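Local coordinates for exopolygalacturonase (PDB 2UVF), which hydrolyses pectin-derived polygalacturonate from the chain end as a family 28 glycoside hydrolase, probably releasing digalacturonate in the periplasm, at residues A377-G382 against T400-I405. Residues are numbered along the deposited sequence; the frame is centred on the assembly and turned at random.
Sequences ANNGDG and TGDDCI. With NI (nickel (II) ion), chain K; ADA (alpha-D-galactopyranuronic acid), chain C; SO4 (sulfate ion), chain I.
Gly380 and Asp381 meet Gly401 and Asp402 where two loops from successive turns of the right-handed parallel beta-helix pack side by side in the active site of this family 28 enzyme. Gly380 O accepts two weak bonds, from Gly401 N (3.0 Å) and Asp402 N (3.1 Å). Glycine suits position 401 because a beta carbon there would collide with Ala377 O, which already receives a CA-H...O contact from Gly401 CA. At 382 a side chain would likewise run into Cys404 O.

Beside this backbone seam, Asp381 and Asp402 reach the galacturonate. Asp402 rests its CB on Asp381 N; its OD2 accepts from ADA O1 at 3.2 Å, while OD1 lies 3.1 Å from ADA C1. Asp403 N holds that OD1 from the anti side, tilted 21° out of the carboxylate plane. A water 2.7 Å from Asp402 OD2 also accepts from Asn379 N, bridging the loops. With Asp381 CG between backbone N and carbonyl carbon (chi1 38°), OD2 takes a weak bond from ADA O2. Gly401 O binds nickel together with Asp376. Asp402 facing the anomeric carbon, its OD1 4.6 Å from Asp381 OD2, is consistent with the acid-base chemistry of an inverting glycosidase.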
ATOM      1  N   ALA A 377       1.753  -1.551  15.410  1.00 24.09           N
ATOM      2  CA  ALA A 377       0.403  -2.034  15.668  1.00 24.10           C
ATOM      3  C   ALA A 377       0.156  -3.399  14.998  1.00 24.19           C
ATOM      4  O   ALA A 377       0.268  -3.520  13.770  1.00 23.72           O
ATOM      5  CB  ALA A 377      -0.610  -1.003  15.222  1.00 22.71           C
ATOM      6  N   ASN A 378      -0.127  -4.419  15.813  1.00 24.66           N
ATOM      7  CA  ASN A 378      -0.330  -5.798  15.312  1.00 25.34           C
ATOM      8  C   ASN A 378      -1.406  -5.853  14.230  1.00 24.98           C
ATOM      9  O   ASN A 378      -2.544  -5.419  14.451  1.00 24.76           O
ATOM     10  CB  ASN A 378      -0.662  -6.765  16.451  1.00 26.00           C
ATOM     11  CG  ASN A 378      -0.366  -8.239  16.100  1.00 27.34           C
ATOM     12  OD1 ASN A 378       0.468  -8.554  15.247  1.00 27.38           O
ATOM     13  ND2 ASN A 378      -1.054  -9.142  16.774  1.00 29.47           N
ATOM     14  N   ASN A 379      -1.006  -6.370  13.066  1.00 24.69           N
ATOM     15  CA  ASN A 379      -1.813  -6.433  11.837  1.00 24.19           C
ATOM     16  C   ASN A 379      -2.126  -5.080  11.220  1.00 23.97           C
ATOM     17  O   ASN A 379      -3.016  -4.970  10.361  1.00 23.23           O
ATOM     18  CB  ASN A 379      -3.101  -7.233  12.056  1.00 24.32           C
ATOM     19  CG  ASN A 379      -2.835  -8.561  12.709  1.00 25.32           C
ATOM     20  OD1 ASN A 379      -3.338  -8.815  13.796  1.00 24.75           O
ATOM     21  ND2 ASN A 379      -1.984  -9.395  12.082  1.00 21.62           N
ATOM     22  N   GLY A 380      -1.393  -4.057  11.636  1.00 23.47           N
ATOM     23  CA  GLY A 380      -1.643  -2.721  11.128  1.00 25.23           C
ATOM     24  C   GLY A 380      -0.918  -2.498   9.823  1.00 26.35           C
ATOM     25  O   GLY A 380       0.102  -1.767   9.785  1.00 25.94           O
ATOM     26  N   ASP A 381      -1.414  -3.132   8.755  1.00 26.74           N
ATOM     27  CA  ASP A 381      -0.804  -2.940   7.432  1.00 28.07           C
ATOM     28  C   ASP A 381      -1.196  -1.579   6.887  1.00 27.78           C
ATOM     29  O   ASP A 381      -2.185  -1.009   7.329  1.00 27.58           O
ATOM     30  CB  ASP A 381      -1.032  -4.105   6.428  1.00 27.79           C
ATOM     31  CG  ASP A 381      -2.395  -4.719   6.509  1.00 31.29           C
ATOM     32  OD1 ASP A 381      -3.359  -3.978   6.879  1.00 32.25           O
ATOM     33  OD2 ASP A 381      -2.500  -5.943   6.175  1.00 28.38           O
ATOM     34  N   GLY A 382      -0.399  -1.053   5.958  1.00 27.88           N
ATOM     35  CA  GLY A 382      -0.613   0.308   5.460  1.00 27.73           C
ATOM     36  C   GLY A 382      -1.841   0.394   4.572  1.00 28.21           C
ATOM     37  O   GLY A 382      -2.813   1.047   4.925  1.00 27.78           O
ATOM     38  N   THR A 400       4.878   0.987   9.181  1.00 21.87           N
ATOM     39  CA  THR A 400       3.632   0.277   9.456  1.00 21.22           C
ATOM     40  C   THR A 400       3.862  -0.880  10.428  1.00 21.29           C
ATOM     41  O   THR A 400       4.972  -1.362  10.574  1.00 20.77           O
ATOM     42  CB  THR A 400       2.984  -0.226   8.127  1.00 21.08           C
ATOM     43  OG1 THR A 400       3.903  -1.080   7.442  1.00 21.97           O
ATOM     44  CG2 THR A 400       2.622   0.932   7.197  1.00 18.88           C
ATOM     45  N   GLY A 401       2.792  -1.307  11.092  1.00 22.03           N
ATOM     46  CA  GLY A 401       2.846  -2.416  12.023  1.00 22.79           C
ATOM     47  C   GLY A 401       2.910  -3.748  11.315  1.00 23.62           C
ATOM     48  O   GLY A 401       3.379  -4.719  11.900  1.00 23.70           O
ATOM     49  N   ASP A 402       2.453  -3.788  10.064  1.00 23.44           N
ATOM     50  CA  ASP A 402       2.467  -5.017   9.257  1.00 24.46           C
ATOM     51  C   ASP A 402       2.933  -4.721   7.834  1.00 25.10           C
ATOM     52  O   ASP A 402       3.807  -3.857   7.629  1.00 25.19           O
ATOM     53  CB  ASP A 402       1.076  -5.676   9.260  1.00 24.48           C
ATOM     54  CG  ASP A 402       1.152  -7.186   9.163  1.00 25.48           C
ATOM     55  OD1 ASP A 402       1.337  -7.691   8.041  1.00 27.52           O
ATOM     56  OD2 ASP A 402       1.044  -7.866  10.208  1.00 25.80           O
ATOM     57  N   ASP A 403       2.376  -5.430   6.846  1.00 25.54           N
ATOM     58  CA  ASP A 403       2.803  -5.257   5.452  1.00 26.24           C
ATOM     59  C   ASP A 403       2.535  -3.804   5.099  1.00 26.51           C
ATOM     60  O   ASP A 403       1.577  -3.228   5.601  1.00 27.21           O
ATOM     61  CB  ASP A 403       2.007  -6.150   4.487  1.00 26.31           C
ATOM     62  CG  ASP A 403       2.220  -7.644   4.733  1.00 28.29           C
ATOM     63  OD1 ASP A 403       3.310  -8.026   5.248  1.00 30.09           O
ATOM     64  OD2 ASP A 403       1.312  -8.446   4.372  1.00 26.83           O
ATOM     65  N   CYS A 404       3.375  -3.217   4.252  1.00 25.64           N
ATOM     66  CA  CYS A 404       3.158  -1.854   3.802  1.00 25.57           C
ATOM     67  C   CYS A 404       2.037  -1.791   2.775  1.00 26.10           C
ATOM     68  O   CYS A 404       1.057  -1.097   2.987  1.00 26.98           O
ATOM     69  CB  CYS A 404       4.459  -1.240   3.265  1.00 24.57           C
ATOM     70  SG  CYS A 404       5.856  -1.246   4.449  1.00 23.30           S
ATOM     71  N   ILE A 405       2.213  -2.465   1.643  1.00 26.60           N
ATOM     72  CA  ILE A 405       1.151  -2.615   0.662  1.00 27.03           C
ATOM     73  C   ILE A 405       0.907  -4.111   0.498  1.00 28.00           C
ATOM     74  O   ILE A 405       1.831  -4.883   0.213  1.00 27.28           O
ATOM     75  CB  ILE A 405       1.456  -1.927  -0.707  1.00 27.65           C
ATOM     76  CG1 ILE A 405       1.724  -0.432  -0.515  1.00 27.01           C
ATOM     77  CG2 ILE A 405       0.306  -2.155  -1.723  1.00 25.59           C
ATOM     78  CD1 ILE A 405       2.445   0.207  -1.699  1.00 26.49           C
TER
HETATM   79 NI    NI K1614       5.248  -5.216  12.671  1.00 34.33          NI
HETATM   80  C1  ADA C   1      -0.549 -10.136   7.888  1.00 47.05           C
HETATM   81  C2  ADA C   1      -1.953  -9.496   7.905  1.00 45.97           C
HETATM   82  C3  ADA C   1      -2.921 -10.562   8.465  1.00 47.22           C
HETATM   83  C4  ADA C   1      -3.087 -11.606   7.348  1.00 49.04           C
HETATM   84  C5  ADA C   1      -1.701 -12.244   7.143  1.00 49.86           C
HETATM   85  C6  ADA C   1      -1.724 -13.268   5.985  1.00 51.33           C
HETATM   86  O1  ADA C   1      -0.128 -10.647   9.187  1.00 47.38           O
HETATM   87  O2  ADA C   1      -1.997  -8.281   8.618  1.00 40.15           O
HETATM   88  O3  ADA C   1      -4.171 -10.012   8.949  1.00 46.12           O
HETATM   89  O4  ADA C   1      -3.416 -10.903   6.124  1.00 49.77           O
HETATM   90  O5  ADA C   1      -0.636 -11.222   6.914  1.00 49.61           O
HETATM   91  O6B ADA C   1      -1.566 -12.837   4.814  1.00 51.73           O
HETATM   92  O6A ADA C   1      -1.894 -14.480   6.276  1.00 52.09           O
HETATM   93  S   SO4 I1612       0.575 -11.967  13.643  1.00104.95           S
HETATM   94  O1  SO4 I1612       1.438 -10.788  13.575  1.00105.14           O
HETATM   95  O2  SO4 I1612       1.353 -13.065  14.207  1.00105.07           O
HETATM   96  O3  SO4 I1612      -0.570 -11.704  14.514  1.00105.14           O
HETATM   97  O4  SO4 I1612       0.096 -12.305  12.300  1.00104.34           O
HETATM   98  O   HOH W   1       1.635  -7.287  12.742  1.00 24.68           O
HETATM   99  O   HOH W   2       6.315  -3.400  11.488  1.00 26.55           O
HETATM  100  O   HOH W   3       7.097  -5.852  13.690  1.00 27.23           O
HETATM  101  O   HOH W   4       4.060  -6.930  14.055  1.00 38.66           O